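Local atomic coordinates of homoserine O-acetyltransferase (Bacillus anthracis str. 'Ames Ancestor', PDB entry 3I1I), a protein that probably catalyses transfer of an acetyl group from acetyl-CoA to the hydroxyl of L-homoserine, an early step toward methionine, using an alpha/beta hydrolase fold. Residues M4-L14 with P26-Y34; W71-I81 with I358-L369. All coordinates share one frame; numbering follows the deposited sequence.

Contact 1: M4-L14 with P26-Y34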
# COMPACT_ATOMS: atom_id res chain seq x y z
N MSE A 4 40.79 0.77 9.14
CA MSE A 4 40.36 2.17 9.50
C MSE A 4 40.38 2.37 10.99
O MSE A 4 40.28 1.42 11.74
CB MSE A 4 38.94 2.46 9.03
CG MSE A 4 38.88 2.86 7.58
SE MSE A 4 37.46 4.13 7.15
CE MSE A 4 35.92 2.98 7.31
N GLN A 5 40.49 3.63 11.40
CA GLN A 5 40.43 4.01 12.82
C GLN A 5 38.97 4.02 13.26
O GLN A 5 38.08 4.33 12.46
CB GLN A 5 41.01 5.40 13.04
CG GLN A 5 42.41 5.63 12.46
CD GLN A 5 43.49 5.00 13.29
OE1 GLN A 5 43.50 5.12 14.52
NE2 GLN A 5 44.42 4.32 12.63
N ILE A 6 38.71 3.70 14.52
CA ILE A 6 37.37 3.79 15.05
C ILE A 6 36.82 5.19 14.80
O ILE A 6 37.55 6.18 14.89
CB ILE A 6 37.34 3.43 16.52
CG1 ILE A 6 37.14 1.91 16.65
CG2 ILE A 6 36.22 4.19 17.24
CD1 ILE A 6 37.44 1.08 15.37
N VAL A 7 35.54 5.26 14.44
CA VAL A 7 34.92 6.48 13.99
C VAL A 7 34.26 7.20 15.15
O VAL A 7 33.62 6.59 16.00
CB VAL A 7 33.85 6.19 12.88
CG1 VAL A 7 33.01 7.47 12.58
CG2 VAL A 7 34.52 5.62 11.63
N LYS A 8 34.38 8.52 15.16
CA LYS A 8 33.83 9.32 16.22
C LYS A 8 32.62 10.08 15.70
O LYS A 8 32.71 10.72 14.67
CB LYS A 8 34.88 10.32 16.72
CG LYS A 8 34.70 10.70 18.21
CD LYS A 8 34.78 12.23 18.49
CE LYS A 8 33.98 12.63 19.77
NZ LYS A 8 34.35 11.80 21.00
N LYS A 9 31.50 9.99 16.39
CA LYS A 9 30.35 10.78 16.02
C LYS A 9 30.55 12.21 16.48
O LYS A 9 31.00 12.45 17.59
CB LYS A 9 29.09 10.20 16.66
CG LYS A 9 27.78 10.80 16.14
CD LYS A 9 27.27 10.11 14.88
CE LYS A 9 26.01 10.82 14.33
NZ LYS A 9 25.20 9.93 13.47
N GLU A 10 30.22 13.17 15.63
CA GLU A 10 30.24 14.58 15.99
C GLU A 10 28.84 15.15 15.85
O GLU A 10 27.90 14.48 15.36
CB GLU A 10 31.14 15.38 15.07
CG GLU A 10 32.46 14.76 14.79
CD GLU A 10 33.50 15.08 15.83
OE1 GLU A 10 34.68 14.75 15.52
OE2 GLU A 10 33.17 15.62 16.93
N LYS A 11 28.72 16.41 16.25
CA LYS A 11 27.43 17.09 16.28
C LYS A 11 27.58 18.51 15.75
O LYS A 11 28.48 19.22 16.16
CB LYS A 11 26.94 17.09 17.73
CG LYS A 11 25.70 17.89 18.00
CD LYS A 11 25.22 17.64 19.45
CE LYS A 11 24.05 18.56 19.84
NZ LYS A 11 23.27 18.12 21.03
N PHE A 12 26.71 18.92 14.84
CA PHE A 12 26.65 20.28 14.35
C PHE A 12 25.29 20.88 14.69
O PHE A 12 24.27 20.22 14.51
CB PHE A 12 26.86 20.30 12.85
CG PHE A 12 26.76 21.68 12.22
CD1 PHE A 12 27.70 22.66 12.52
CD2 PHE A 12 25.73 21.99 11.34
CE1 PHE A 12 27.61 23.92 11.95
CE2 PHE A 12 25.65 23.23 10.73
CZ PHE A 12 26.61 24.21 11.05
N ILE A 13 25.29 22.11 15.18
CA ILE A 13 24.08 22.81 15.62
C ILE A 13 23.91 24.11 14.87
O ILE A 13 24.89 24.76 14.54
CB ILE A 13 24.21 23.16 17.12
CG1 ILE A 13 23.63 22.03 17.96
CG2 ILE A 13 23.57 24.52 17.48
CD1 ILE A 13 24.69 21.21 18.63
N LEU A 14 22.66 24.45 14.58
CA LEU A 14 22.30 25.81 14.17
C LEU A 14 21.22 26.30 15.11
O LEU A 14 20.26 25.60 15.42
CB LEU A 14 21.84 25.85 12.73
CG LEU A 14 22.91 25.52 11.67
CD1 LEU A 14 22.23 25.17 10.34
CD2 LEU A 14 23.93 26.67 11.45
N PRO A 26 15.48 26.02 15.54
CA PRO A 26 16.79 25.42 15.78
C PRO A 26 16.88 23.97 15.24
O PRO A 26 15.92 23.20 15.37
CB PRO A 26 16.93 25.41 17.33
CG PRO A 26 15.88 26.34 17.84
CD PRO A 26 14.80 26.43 16.79
N VAL A 27 18.04 23.63 14.71
CA VAL A 27 18.29 22.28 14.20
C VAL A 27 19.67 21.79 14.65
O VAL A 27 20.56 22.59 14.92
CB VAL A 27 18.26 22.28 12.64
CG1 VAL A 27 16.87 22.75 12.11
CG2 VAL A 27 19.33 23.15 12.12
N GLN A 28 19.82 20.47 14.71
CA GLN A 28 21.11 19.82 14.93
C GLN A 28 21.25 18.71 13.89
O GLN A 28 20.27 18.26 13.32
CB GLN A 28 21.19 19.21 16.32
CG GLN A 28 19.99 18.30 16.63
CD GLN A 28 20.07 17.58 17.97
OE1 GLN A 28 20.84 17.95 18.84
NE2 GLN A 28 19.27 16.51 18.11
N MSE A 29 22.47 18.24 13.71
CA MSE A 29 22.81 17.32 12.68
C MSE A 29 24.04 16.52 13.08
O MSE A 29 25.11 17.08 13.24
CB MSE A 29 23.08 18.09 11.39
CG MSE A 29 23.21 17.22 10.15
SE MSE A 29 23.72 18.31 8.61
CE MSE A 29 22.40 17.76 7.38
N GLY A 30 23.91 15.22 13.21
CA GLY A 30 25.08 14.41 13.51
C GLY A 30 25.95 14.28 12.28
O GLY A 30 25.47 14.43 11.19
N TYR A 31 27.23 14.02 12.45
CA TYR A 31 28.06 13.70 11.30
C TYR A 31 29.29 12.94 11.74
O TYR A 31 29.53 12.79 12.94
CB TYR A 31 28.48 14.94 10.52
CG TYR A 31 29.45 15.87 11.23
CD1 TYR A 31 30.80 15.82 10.96
CD2 TYR A 31 29.00 16.83 12.13
CE1 TYR A 31 31.69 16.67 11.60
CE2 TYR A 31 29.90 17.72 12.76
CZ TYR A 31 31.24 17.63 12.50
OH TYR A 31 32.16 18.47 13.11
N GLU A 32 30.05 12.46 10.77
CA GLU A 32 31.25 11.75 11.08
C GLU A 32 32.15 11.85 9.87
O GLU A 32 31.65 12.11 8.79
CB GLU A 32 30.93 10.30 11.47
CG GLU A 32 30.50 9.39 10.33
CD GLU A 32 29.88 8.11 10.83
OE1 GLU A 32 28.85 8.23 11.52
OE2 GLU A 32 30.41 7.00 10.51
N THR A 33 33.46 11.69 10.06
CA THR A 33 34.45 11.90 9.00
C THR A 33 35.47 10.77 9.02
O THR A 33 35.66 10.10 10.02
CB THR A 33 35.22 13.27 9.16
OG1 THR A 33 36.20 13.17 10.22
CG2 THR A 33 34.25 14.44 9.45
N TYR A 34 36.12 10.56 7.89
CA TYR A 34 37.12 9.54 7.73
C TYR A 34 38.27 10.14 6.93
O TYR A 34 38.07 11.01 6.09
CB TYR A 34 36.58 8.30 7.00
CG TYR A 34 35.12 7.98 7.24
CD1 TYR A 34 34.70 7.35 8.41
CD2 TYR A 34 34.15 8.26 6.27
CE1 TYR A 34 33.34 7.04 8.63
CE2 TYR A 34 32.81 7.94 6.49
CZ TYR A 34 32.40 7.34 7.66
OH TYR A 34 31.07 7.02 7.86
O HOH W 1 36.13 9.60 13.36
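Glu32 OE2, which packs against Val7 CG1, is gripped by two hydrogen bonds: Tyr34 OH reaches it from above the carboxylate plane at 2.7 Å, and His56 ND1 is the other partner. The second oxygen, OE1, bonds with Tyr61 and Ser55, and together these partners probably offset the cost of burying the carboxylate. Val7 suits its place by branching. With CG1 anti to the backbone N (chi1 170°), it lays that methyl on the carboxylate and brings CG2 to the edge of the Tyr34 ring, 3.5 Å from CE1.

Further along, the chains pair as antiparallel strands, with Glu10-Tyr31, Phe12-Met29 and Leu14-Val27 as hydrogen-bonded pairs. Leu14 N donates to Val27 O at 2.8 Å in a nearly straight bond (174°). Tyr31, its chi1 of 68° setting CG between the backbone N and the carbonyl carbon, turns its ring to the neighbouring strand, where Glu10 CB sits over one face in a CH-pi contact, 3.6 Å from the centroid; the Tyr31 hydroxyl bonds to Glu301 of the second subunit. Leu14 CB meets Val27 CG2 at 3.7 Å, the two side chains lying side by side. Gly30, lacking a side chain, lets Lys9 CE settle 3.8 Å from its CA; the ammonium group beyond is taken up by Asp92, Ser55 and the carbonyl of His103. Lys11 NZ makes a weak bond to Gln28 OE1 (3.3 Å), but its stronger partner is His170 of the second subunit, while Gln28 NE2 bonds to Thr106 O.

This hairpin forms one margin of the main sheet: strand 10-18 is outermost within the chain, and strand 24-34 joins it to strand 87-91. Helix 129-142 packs on Phe12, Met29 and Tyr31.

Contact 2: W71-I81 with I358-L369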
# COMPACT_ATOMS: atom_id res chain seq x y z
N TRP A 71 28.14 1.90 3.31
CA TRP A 71 28.93 1.91 2.07
C TRP A 71 30.39 1.57 2.36
O TRP A 71 31.32 2.02 1.65
CB TRP A 71 28.82 3.27 1.34
CG TRP A 71 28.10 3.26 0.01
CD1 TRP A 71 27.40 2.23 -0.54
CD2 TRP A 71 27.98 4.35 -0.92
NE1 TRP A 71 26.87 2.60 -1.76
CE2 TRP A 71 27.20 3.90 -2.01
CE3 TRP A 71 28.45 5.68 -0.92
CZ2 TRP A 71 26.90 4.70 -3.10
CZ3 TRP A 71 28.15 6.49 -2.02
CH2 TRP A 71 27.39 5.99 -3.10
N ASP A 72 30.60 0.72 3.37
CA ASP A 72 31.94 0.41 3.85
C ASP A 72 32.82 -0.16 2.76
O ASP A 72 34.02 0.14 2.70
CB ASP A 72 31.93 -0.54 5.04
CG ASP A 72 33.30 -0.68 5.68
OD1 ASP A 72 33.74 0.25 6.42
OD2 ASP A 72 33.96 -1.72 5.42
N GLY A 73 32.25 -0.97 1.89
CA GLY A 73 33.00 -1.55 0.79
C GLY A 73 33.60 -0.56 -0.18
O GLY A 73 34.56 -0.89 -0.87
N LEU A 74 33.02 0.64 -0.29
CA LEU A 74 33.52 1.70 -1.19
C LEU A 74 34.50 2.64 -0.52
O LEU A 74 35.30 3.28 -1.20
CB LEU A 74 32.38 2.59 -1.71
CG LEU A 74 31.74 2.25 -3.05
CD1 LEU A 74 30.55 3.18 -3.29
CD2 LEU A 74 32.77 2.23 -4.23
N ILE A 75 34.36 2.80 0.79
CA ILE A 75 35.07 3.84 1.51
C ILE A 75 36.07 3.22 2.46
O ILE A 75 35.67 2.48 3.37
CB ILE A 75 34.13 4.68 2.38
CG1 ILE A 75 32.99 5.28 1.53
CG2 ILE A 75 34.92 5.77 3.10
CD1 ILE A 75 31.78 5.79 2.35
N GLY A 76 37.35 3.56 2.28
CA GLY A 76 38.40 3.21 3.22
C GLY A 76 39.77 3.15 2.56
O GLY A 76 39.90 3.44 1.36
N PRO A 77 40.80 2.74 3.32
CA PRO A 77 42.19 2.68 2.85
C PRO A 77 42.32 1.80 1.64
O PRO A 77 41.91 0.66 1.67
CB PRO A 77 42.93 2.05 4.03
CG PRO A 77 42.09 2.37 5.22
CD PRO A 77 40.68 2.29 4.72
N GLY A 78 42.85 2.36 0.55
CA GLY A 78 42.98 1.59 -0.67
C GLY A 78 41.70 1.26 -1.42
O GLY A 78 41.76 0.58 -2.41
N LYS A 79 40.55 1.77 -0.98
CA LYS A 79 39.28 1.50 -1.65
C LYS A 79 38.95 2.58 -2.70
O LYS A 79 39.71 3.53 -2.91
CB LYS A 79 38.16 1.35 -0.60
CG LYS A 79 38.37 0.14 0.33
CD LYS A 79 37.26 -0.01 1.39
CE LYS A 79 37.39 -1.31 2.22
NZ LYS A 79 36.58 -1.29 3.49
N ALA A 80 37.82 2.42 -3.36
CA ALA A 80 37.48 3.28 -4.49
C ALA A 80 37.41 4.75 -4.09
O ALA A 80 37.74 5.62 -4.87
CB ALA A 80 36.13 2.83 -5.12
N ILE A 81 36.87 5.00 -2.90
CA ILE A 81 36.88 6.31 -2.25
C ILE A 81 37.92 6.12 -1.16
O ILE A 81 37.64 5.67 -0.04
CB ILE A 81 35.52 6.65 -1.68
CG1 ILE A 81 34.47 6.62 -2.79
CG2 ILE A 81 35.55 8.01 -1.00
CD1 ILE A 81 33.08 6.74 -2.30
N ILE A 358 28.44 -2.86 -4.89
CA ILE A 358 29.59 -1.99 -4.99
C ILE A 358 30.57 -2.48 -6.03
O ILE A 358 31.09 -1.69 -6.79
CB ILE A 358 30.25 -1.89 -3.56
CG1 ILE A 358 29.68 -0.67 -2.88
CG2 ILE A 358 31.80 -1.89 -3.56
CD1 ILE A 358 28.20 -0.64 -2.86
N HIS A 359 30.81 -3.77 -6.10
CA HIS A 359 31.76 -4.32 -7.07
C HIS A 359 31.41 -3.95 -8.49
O HIS A 359 32.27 -3.86 -9.34
CB HIS A 359 31.95 -5.85 -6.93
CG HIS A 359 30.73 -6.67 -7.25
ND1 HIS A 359 29.63 -6.73 -6.41
CD2 HIS A 359 30.47 -7.51 -8.29
CE1 HIS A 359 28.73 -7.56 -6.94
NE2 HIS A 359 29.22 -8.05 -8.07
N LEU A 360 30.14 -3.70 -8.75
CA LEU A 360 29.70 -3.41 -10.15
C LEU A 360 30.13 -2.03 -10.66
O LEU A 360 30.22 -1.82 -11.88
CB LEU A 360 28.17 -3.59 -10.31
CG LEU A 360 27.64 -5.03 -10.08
CD1 LEU A 360 26.11 -5.08 -10.09
CD2 LEU A 360 28.24 -6.02 -11.13
N PHE A 361 30.42 -1.11 -9.74
CA PHE A 361 30.76 0.27 -10.11
C PHE A 361 31.96 0.92 -9.39
O PHE A 361 32.28 2.07 -9.70
CB PHE A 361 29.53 1.21 -10.00
CG PHE A 361 28.91 1.30 -8.62
CD1 PHE A 361 29.25 2.33 -7.75
CD2 PHE A 361 27.95 0.35 -8.19
CE1 PHE A 361 28.68 2.43 -6.49
CE2 PHE A 361 27.37 0.44 -6.91
CZ PHE A 361 27.72 1.49 -6.07
N GLU A 362 32.61 0.22 -8.45
CA GLU A 362 33.71 0.83 -7.69
C GLU A 362 34.84 1.28 -8.61
O GLU A 362 35.46 2.31 -8.39
CB GLU A 362 34.24 -0.13 -6.63
CG GLU A 362 34.99 -1.32 -7.21
CD GLU A 362 35.28 -2.42 -6.18
OE1 GLU A 362 35.43 -2.11 -4.97
OE2 GLU A 362 35.40 -3.59 -6.59
N LYS A 363 35.10 0.52 -9.65
CA LYS A 363 36.20 0.89 -10.54
C LYS A 363 35.88 2.20 -11.30
O LYS A 363 36.76 3.03 -11.52
CB LYS A 363 36.50 -0.24 -11.50
CG LYS A 363 37.68 0.04 -12.39
CD LYS A 363 37.98 -1.15 -13.35
CE LYS A 363 39.12 -0.81 -14.36
NZ LYS A 363 38.91 -1.46 -15.71
N LYS A 364 34.62 2.37 -11.68
CA LYS A 364 34.18 3.59 -12.33
C LYS A 364 34.25 4.79 -11.38
O LYS A 364 34.66 5.88 -11.80
CB LYS A 364 32.76 3.44 -12.85
CG LYS A 364 32.28 4.59 -13.72
CD LYS A 364 33.22 4.83 -14.89
CE LYS A 364 32.54 5.42 -16.07
NZ LYS A 364 33.55 6.07 -17.01
N VAL A 365 33.84 4.60 -10.12
CA VAL A 365 33.85 5.68 -9.17
C VAL A 365 35.30 6.20 -9.04
O VAL A 365 35.58 7.41 -9.16
CB VAL A 365 33.28 5.23 -7.82
CG1 VAL A 365 33.73 6.12 -6.67
CG2 VAL A 365 31.71 5.16 -7.91
N TYR A 366 36.20 5.27 -8.83
CA TYR A 366 37.61 5.57 -8.68
C TYR A 366 38.13 6.40 -9.86
O TYR A 366 38.73 7.41 -9.66
CB TYR A 366 38.39 4.25 -8.59
CG TYR A 366 39.86 4.46 -8.55
CD1 TYR A 366 40.49 4.89 -7.38
CD2 TYR A 366 40.62 4.29 -9.70
CE1 TYR A 366 41.86 5.13 -7.36
CE2 TYR A 366 41.99 4.51 -9.68
CZ TYR A 366 42.60 4.92 -8.51
OH TYR A 366 43.94 5.14 -8.53
N GLU A 367 37.88 5.95 -11.07
CA GLU A 367 38.29 6.66 -12.30
C GLU A 367 37.71 8.08 -12.33
O GLU A 367 38.38 9.04 -12.68
CB GLU A 367 37.86 5.85 -13.53
CG GLU A 367 37.92 6.52 -14.93
CD GLU A 367 37.33 5.59 -16.05
OE1 GLU A 367 36.55 6.05 -16.92
OE2 GLU A 367 37.63 4.37 -16.05
N PHE A 368 36.45 8.21 -11.94
CA PHE A 368 35.76 9.48 -12.00
C PHE A 368 36.30 10.48 -10.96
O PHE A 368 36.47 11.66 -11.25
CB PHE A 368 34.27 9.27 -11.80
CG PHE A 368 33.46 10.44 -12.14
CD1 PHE A 368 33.23 10.77 -13.46
CD2 PHE A 368 32.90 11.23 -11.16
CE1 PHE A 368 32.45 11.88 -13.80
CE2 PHE A 368 32.13 12.34 -11.51
CZ PHE A 368 31.91 12.65 -12.82
N LEU A 369 36.61 9.98 -9.77
CA LEU A 369 37.22 10.81 -8.73
C LEU A 369 38.60 11.32 -9.15
O LEU A 369 39.06 12.34 -8.65
CB LEU A 369 37.32 10.04 -7.42
CG LEU A 369 35.97 9.75 -6.76
CD1 LEU A 369 36.19 8.88 -5.51
CD2 LEU A 369 35.19 11.07 -6.44
O HOH W 2 35.97 -0.08 -3.07
O HOH W 3 35.76 -3.52 -1.92
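Leu74 and Ile358 meet at the tight, apolar part of this contact, with Leu74 CG 3.6 Å from Ile358 CG1. Both methyls of the leucine are used as well. CD1 comes within 3.8 Å of Phe361 CE1 while sitting over the centre of the Trp71 ring, and CD2 rests on the first methylene of Glu362, 3.7 Å from its CB. A branched aliphatic side chain is well suited to fill such a three-way junction. Ile358 extends CD1 to the pyrrole part of Trp71, whose NE1 is hydrogen-bonded to Gly354 O, a bond that helps to fix the indole.

Ala80 marks the closest backbone approach to the helix. Ala80 CB lies 3.4 Å from Glu362 O, near the first turn, a distance that suits a small residue. Beyond it, Ile81 CG1 bears on Val365 CG1 at 4.0 Å and on Leu369 CD1, so that residues one helical turn apart share one isoleucine.

The solvent side is looser, and no direct hydrogen bond crosses the contact there. Instead a water molecule donates to Gly73 O at 2.7 Å and to Glu362 OE1 at 2.8 Å, and accepts from Ala80 N at 3.1 Å. Glu362 reaches it because its chain, starting from chi1 69°, runs extended beyond CG. Farther along the helix, the exposed Tyr366 turns a ring edge to Ala80 O without bonding to it.

Behind the apolar part lies the main sheet. Trp71, Ile81 and Leu369 touch strand 150-154, Phe361 and Phe368 pack on strand 309-313, and Phe368 also reaches strand 174-178. Helix 362-370 thus lies against the parallel strands, with residues 71-81 lodged beside it.

Overall arrangement
Contact 1 closes before contact 2 opens along the chain, and their centres lie 22 Å apart. Contact 1 is the hairpin of strands 10-18 and 24-34 at one margin of the mixed main sheet. Contact 2 brings the segment 71-81, with its short strand 75-76, which comes after strand 44-48, against the late helix 362-370, which packs on parallel strands 150-154, 174-178 and 309-313, joining parts nearly 280 residues apart. The two meet where Met4 CG touches Pro77 CD at 3.4 Å and Tyr34 packs on Ile75. Contact 1 also reaches a second subunit, whereas contact 2 stays within its chain, with Trp71 beside a probable nucleophile elbow around Ser155, as in other alpha/beta hydrolases.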